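Long-range contact in oxidoreductase (Corynebacterium diphtheriae, PDB 3K1Y), which probably acts as an FMN-dependent oxidoreductase of the NADPH-dependent FMN reductase family: residues E55-M67 / T101-T113. Residues are numbered along the deposited sequence; the frame is centred on the assembly and turned at random.
Sequences ELSELIPDLMTAM and TGLFKMFFDILDT
Lys-105 NZ, one turn from Asp-109 on helix 102-110, is gripped by three oxygens. It forms a salt bridge to Asp-109 OD1 at 2.7 Å. Asp-109 OD1 receives it on its syn lone pair, the side of the other oxygen. Phe-96 O and Tyr-100 O of the second subunit also accept from Lys-105 NZ, and Asp-109 OD2 accepts from Gly-102 N of that subunit, so both carboxylate oxygens are held.

The contact between 55-67 and 101-113 itself is apolar, with no hydrogen bond across it. Leu-56 lies on the helix with both methyls in use. Its CD1 lies 3.5 Å from Phe-104 CA, while CD2 meets Phe-107 CD1 at 3.8 Å, from an oblique direction. Leu-63 reaches the same ring at its edge, near the ring plane, with CD1. The other branch, Leu-63 CD2, touches Leu-103 CD1 at 3.6 Å, and the two leucines cross at about a right angle. In Leu-103, chi1 of 178° sets CG beside the carbonyl carbon. Chi2 of 66° then parts the methyls, CD1 to Leu-63 and CD2 to Leu-56 CB at 3.8 Å.

Met-106, a selenomethionine, bends at its last torsion (chi3 -78°). Its SE rests 3.6 Å from Met-64 CG and 3.9 Å from Met-67 CG. Both partners are also selenomethionines, poorly ordered, so details here are less certain. Further on, Ala-66 CB abuts Ile-110 CG1 at 3.5 Å.

The fold is flavodoxin-like, with a parallel sheet in strand order 2-1-3-4-5. The contact seats the connection after strand 49-55, outermost in the sheet of this chain, on helix 102-110. Met-64, Leu-103 and Met-106 also pack against the second subunit, while Phe-107 leans on Leu-83 of helix 74-85 and Phe-104 touches both strand 88-94 and helix 135-146.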
loop_
_atom_site.group_PDB
_atom_site.type_symbol
_atom_site.label_atom_id
_atom_site.label_comp_id
_atom_site.label_asym_id
_atom_site.label_seq_id
_atom_site.Cartn_x
_atom_site.Cartn_y
_atom_site.Cartn_z
ATOM N N GLU A 55 -3.815 26.918 -0.808
ATOM C CA GLU A 55 -2.556 26.541 -1.453
ATOM C C GLU A 55 -1.473 26.324 -0.391
ATOM O O GLU A 55 -1.029 27.277 0.257
ATOM C CB GLU A 55 -2.111 27.639 -2.433
ATOM C CG GLU A 55 -2.915 27.695 -3.725
ATOM C CD GLU A 55 -2.318 26.827 -4.821
ATOM O OE1 GLU A 55 -1.949 25.670 -4.525
ATOM O OE2 GLU A 55 -2.220 27.300 -5.978
ATOM N N LEU A 56 -1.049 25.078 -0.219
ATOM C CA LEU A 56 -0.033 24.753 0.778
ATOM C C LEU A 56 1.278 25.520 0.597
ATOM O O LEU A 56 1.951 25.834 1.583
ATOM C CB LEU A 56 0.241 23.244 0.791
ATOM C CG LEU A 56 -0.914 22.354 1.259
ATOM C CD1 LEU A 56 -0.464 20.908 1.372
ATOM C CD2 LEU A 56 -1.399 22.844 2.609
ATOM N N SER A 57 1.636 25.837 -0.649
ATOM C CA SER A 57 2.878 26.577 -0.909
ATOM C C SER A 57 2.796 28.016 -0.394
ATOM O O SER A 57 3.798 28.730 -0.349
ATOM C CB SER A 57 3.217 26.575 -2.415
ATOM O OG SER A 57 2.241 27.251 -3.193
ATOM N N GLU A 58 1.599 28.442 -0.009
ATOM C CA GLU A 58 1.410 29.790 0.510
ATOM C C GLU A 58 1.297 29.737 2.031
ATOM O O GLU A 58 1.063 30.752 2.692
ATOM C CB GLU A 58 0.150 30.416 -0.093
ATOM C CG GLU A 58 0.314 30.889 -1.534
ATOM C CD GLU A 58 -1.010 31.228 -2.187
ATOM O OE1 GLU A 58 -1.889 31.790 -1.495
ATOM O OE2 GLU A 58 -1.172 30.938 -3.392
ATOM N N LEU A 59 1.481 28.544 2.580
ATOM C CA LEU A 59 1.402 28.351 4.016
ATOM C C LEU A 59 2.702 27.792 4.577
ATOM O O LEU A 59 2.752 27.387 5.738
ATOM C CB LEU A 59 0.274 27.378 4.354
ATOM C CG LEU A 59 -1.171 27.801 4.131
ATOM C CD1 LEU A 59 -2.066 26.708 4.698
ATOM C CD2 LEU A 59 -1.456 29.123 4.817
ATOM N N ILE A 60 3.750 27.764 3.764
ATOM C CA ILE A 60 5.011 27.203 4.226
ATOM C C ILE A 60 5.464 27.754 5.584
ATOM O O ILE A 60 5.756 26.988 6.499
ATOM C CB ILE A 60 6.103 27.385 3.164
ATOM C CG1 ILE A 60 5.671 26.682 1.870
ATOM C CG2 ILE A 60 7.407 26.778 3.657
ATOM C CD1 ILE A 60 6.608 26.879 0.702
ATOM N N PRO A 61 5.525 29.086 5.739
ATOM C CA PRO A 61 5.948 29.631 7.035
ATOM C C PRO A 61 4.999 29.319 8.196
ATOM O O PRO A 61 5.450 29.054 9.307
ATOM C CB PRO A 61 6.070 31.131 6.765
ATOM C CG PRO A 61 5.140 31.357 5.612
ATOM C CD PRO A 61 5.382 30.156 4.739
ATOM N N ASP A 62 3.693 29.346 7.951
ATOM C CA ASP A 62 2.731 29.052 9.015
ATOM C C ASP A 62 2.783 27.566 9.355
ATOM O O ASP A 62 2.596 27.160 10.507
ATOM C CB ASP A 62 1.308 29.411 8.577
ATOM C CG ASP A 62 1.232 30.760 7.888
ATOM O OD1 ASP A 62 1.807 30.890 6.785
ATOM O OD2 ASP A 62 0.600 31.685 8.447
ATOM N N LEU A 63 3.041 26.758 8.334
ATOM C CA LEU A 63 3.111 25.321 8.500
ATOM C C LEU A 63 4.362 24.923 9.271
ATOM O O LEU A 63 4.279 24.223 10.282
ATOM C CB LEU A 63 3.096 24.643 7.130
ATOM C CG LEU A 63 2.018 23.586 6.874
ATOM C CD1 LEU A 63 0.679 24.048 7.419
ATOM C CD2 LEU A 63 1.927 23.326 5.382
HETATM N N MSE A 64 5.520 25.369 8.805
HETATM C CA MSE A 64 6.745 25.015 9.486
HETATM C C MSE A 64 7.013 25.822 10.753
HETATM O O MSE A 64 8.116 25.797 11.294
HETATM C CB MSE A 64 7.918 25.047 8.499
HETATM C CG MSE A 64 8.048 23.702 7.748
HETATM SE SE MSE A 64 9.057 23.654 6.241
HETATM C CE MSE A 64 7.813 23.574 4.991
ATOM N N THR A 65 5.990 26.540 11.218
ATOM C CA THR A 65 6.073 27.280 12.478
ATOM C C THR A 65 5.301 26.390 13.441
ATOM O O THR A 65 5.601 26.331 14.631
ATOM C CB THR A 65 5.403 28.667 12.430
ATOM O OG1 THR A 65 6.333 29.625 11.916
ATOM C CG2 THR A 65 4.985 29.120 13.827
ATOM N N ALA A 66 4.305 25.691 12.903
ATOM C CA ALA A 66 3.511 24.765 13.693
ATOM C C ALA A 66 4.341 23.485 13.880
ATOM O O ALA A 66 3.940 22.569 14.600
ATOM C CB ALA A 66 2.207 24.450 12.984
HETATM N N MSE A 67 5.494 23.428 13.215
HETATM C CA MSE A 67 6.390 22.278 13.322
HETATM C C MSE A 67 7.358 22.501 14.476
HETATM O O MSE A 67 7.461 21.686 15.391
HETATM C CB MSE A 67 7.191 22.090 12.029
HETATM C CG MSE A 67 6.468 21.324 10.934
HETATM SE SE MSE A 67 6.053 19.503 11.447
HETATM C CE MSE A 67 7.835 18.761 11.346
ATOM N N THR A 101 3.135 14.486 -1.526
ATOM C CA THR A 101 4.225 15.369 -1.117
ATOM C C THR A 101 4.417 15.456 0.394
ATOM O O THR A 101 3.465 15.319 1.163
ATOM C CB THR A 101 4.002 16.795 -1.661
ATOM O OG1 THR A 101 3.969 16.769 -3.093
ATOM C CG2 THR A 101 5.115 17.695 -1.228
ATOM N N GLY A 102 5.657 15.685 0.812
ATOM C CA GLY A 102 5.929 15.813 2.228
ATOM C C GLY A 102 5.138 16.997 2.758
ATOM O O GLY A 102 4.592 16.941 3.861
ATOM N N LEU A 103 5.063 18.063 1.961
ATOM C CA LEU A 103 4.337 19.267 2.356
ATOM C C LEU A 103 2.844 18.965 2.517
ATOM O O LEU A 103 2.185 19.467 3.432
ATOM C CB LEU A 103 4.541 20.376 1.322
ATOM C CG LEU A 103 3.797 21.697 1.569
ATOM C CD1 LEU A 103 4.342 22.372 2.824
ATOM C CD2 LEU A 103 3.954 22.614 0.345
ATOM N N PHE A 104 2.317 18.148 1.613
ATOM C CA PHE A 104 0.927 17.748 1.666
ATOM C C PHE A 104 0.764 17.000 2.984
ATOM O O PHE A 104 -0.163 17.263 3.757
ATOM C CB PHE A 104 0.628 16.818 0.485
ATOM C CG PHE A 104 -0.754 16.211 0.498
ATOM C CD1 PHE A 104 -1.823 16.871 -0.097
ATOM C CD2 PHE A 104 -0.967 14.940 1.047
ATOM C CE1 PHE A 104 -3.090 16.278 -0.157
ATOM C CE2 PHE A 104 -2.222 14.339 0.995
ATOM C CZ PHE A 104 -3.291 15.010 0.385
ATOM N N LYS A 105 1.685 16.077 3.244
ATOM C CA LYS A 105 1.624 15.274 4.461
ATOM C C LYS A 105 1.730 16.134 5.713
ATOM O O LYS A 105 1.021 15.906 6.699
ATOM C CB LYS A 105 2.739 14.220 4.468
ATOM C CG LYS A 105 2.700 13.264 5.669
ATOM C CD LYS A 105 1.334 12.576 5.782
ATOM C CE LYS A 105 1.402 11.293 6.608
ATOM N NZ LYS A 105 1.919 11.480 7.992
HETATM N N MSE A 106 2.612 17.122 5.672
HETATM C CA MSE A 106 2.808 17.989 6.815
HETATM C C MSE A 106 1.505 18.621 7.273
HETATM O O MSE A 106 1.180 18.597 8.459
HETATM C CB MSE A 106 3.820 19.072 6.474
HETATM C CG MSE A 106 4.311 19.847 7.675
HETATM SE SE MSE A 106 5.761 20.989 7.155
HETATM C CE MSE A 106 7.174 19.653 7.072
ATOM N N PHE A 107 0.754 19.183 6.333
ATOM C CA PHE A 107 -0.514 19.821 6.662
ATOM C C PHE A 107 -1.368 18.873 7.499
ATOM O O PHE A 107 -1.775 19.211 8.615
ATOM C CB PHE A 107 -1.272 20.217 5.390
ATOM C CG PHE A 107 -2.607 20.876 5.657
ATOM C CD1 PHE A 107 -2.674 22.180 6.146
ATOM C CD2 PHE A 107 -3.797 20.185 5.433
ATOM C CE1 PHE A 107 -3.912 22.789 6.406
ATOM C CE2 PHE A 107 -5.034 20.779 5.687
ATOM C CZ PHE A 107 -5.089 22.089 6.176
ATOM N N PHE A 108 -1.634 17.686 6.966
ATOM C CA PHE A 108 -2.433 16.714 7.699
ATOM C C PHE A 108 -1.846 16.404 9.069
ATOM O O PHE A 108 -2.583 16.336 10.054
ATOM C CB PHE A 108 -2.598 15.440 6.875
ATOM C CG PHE A 108 -3.500 15.620 5.700
ATOM C CD1 PHE A 108 -4.878 15.504 5.846
ATOM C CD2 PHE A 108 -2.984 16.004 4.464
ATOM C CE1 PHE A 108 -5.733 15.773 4.783
ATOM C CE2 PHE A 108 -3.830 16.276 3.391
ATOM C CZ PHE A 108 -5.208 16.161 3.552
ATOM N N ASP A 109 -0.527 16.229 9.147
ATOM C CA ASP A 109 0.101 15.950 10.437
ATOM C C ASP A 109 -0.290 17.012 11.467
ATOM O O ASP A 109 -0.483 16.717 12.647
ATOM C CB ASP A 109 1.631 15.943 10.323
ATOM C CG ASP A 109 2.154 14.838 9.428
ATOM O OD1 ASP A 109 1.482 13.793 9.297
ATOM O OD2 ASP A 109 3.255 15.010 8.873
ATOM N N ILE A 110 -0.402 18.251 11.002
ATOM C CA ILE A 110 -0.713 19.394 11.854
ATOM C C ILE A 110 -2.141 19.453 12.397
ATOM O O ILE A 110 -2.394 20.116 13.399
ATOM C CB ILE A 110 -0.380 20.725 11.091
ATOM C CG1 ILE A 110 0.627 21.532 11.893
ATOM C CG2 ILE A 110 -1.633 21.554 10.825
ATOM C CD1 ILE A 110 1.968 20.845 12.052
ATOM N N LEU A 111 -3.064 18.759 11.741
ATOM C CA LEU A 111 -4.473 18.766 12.143
ATOM C C LEU A 111 -4.759 18.015 13.436
ATOM O O LEU A 111 -3.980 17.153 13.842
ATOM C CB LEU A 111 -5.332 18.163 11.030
ATOM C CG LEU A 111 -5.176 18.730 9.614
ATOM C CD1 LEU A 111 -5.985 17.865 8.651
ATOM C CD2 LEU A 111 -5.634 20.192 9.558
ATOM N N ASP A 112 -5.872 18.355 14.086
ATOM C CA ASP A 112 -6.270 17.667 15.312
ATOM C C ASP A 112 -6.597 16.228 14.922
ATOM O O ASP A 112 -6.853 15.932 13.756
ATOM C CB ASP A 112 -7.529 18.283 15.941
ATOM C CG ASP A 112 -7.301 19.675 16.501
ATOM O OD1 ASP A 112 -6.195 19.938 17.027
ATOM O OD2 ASP A 112 -8.242 20.500 16.435
ATOM N N THR A 113 -6.610 15.337 15.901
ATOM C CA THR A 113 -6.916 13.942 15.638
ATOM C C THR A 113 -8.241 13.795 14.896
ATOM O O THR A 113 -8.339 13.041 13.930
ATOM C CB THR A 113 -7.002 13.133 16.956
ATOM O OG1 THR A 113 -5.754 13.219 17.656
ATOM C CG2 THR A 113 -7.309 11.669 16.668
#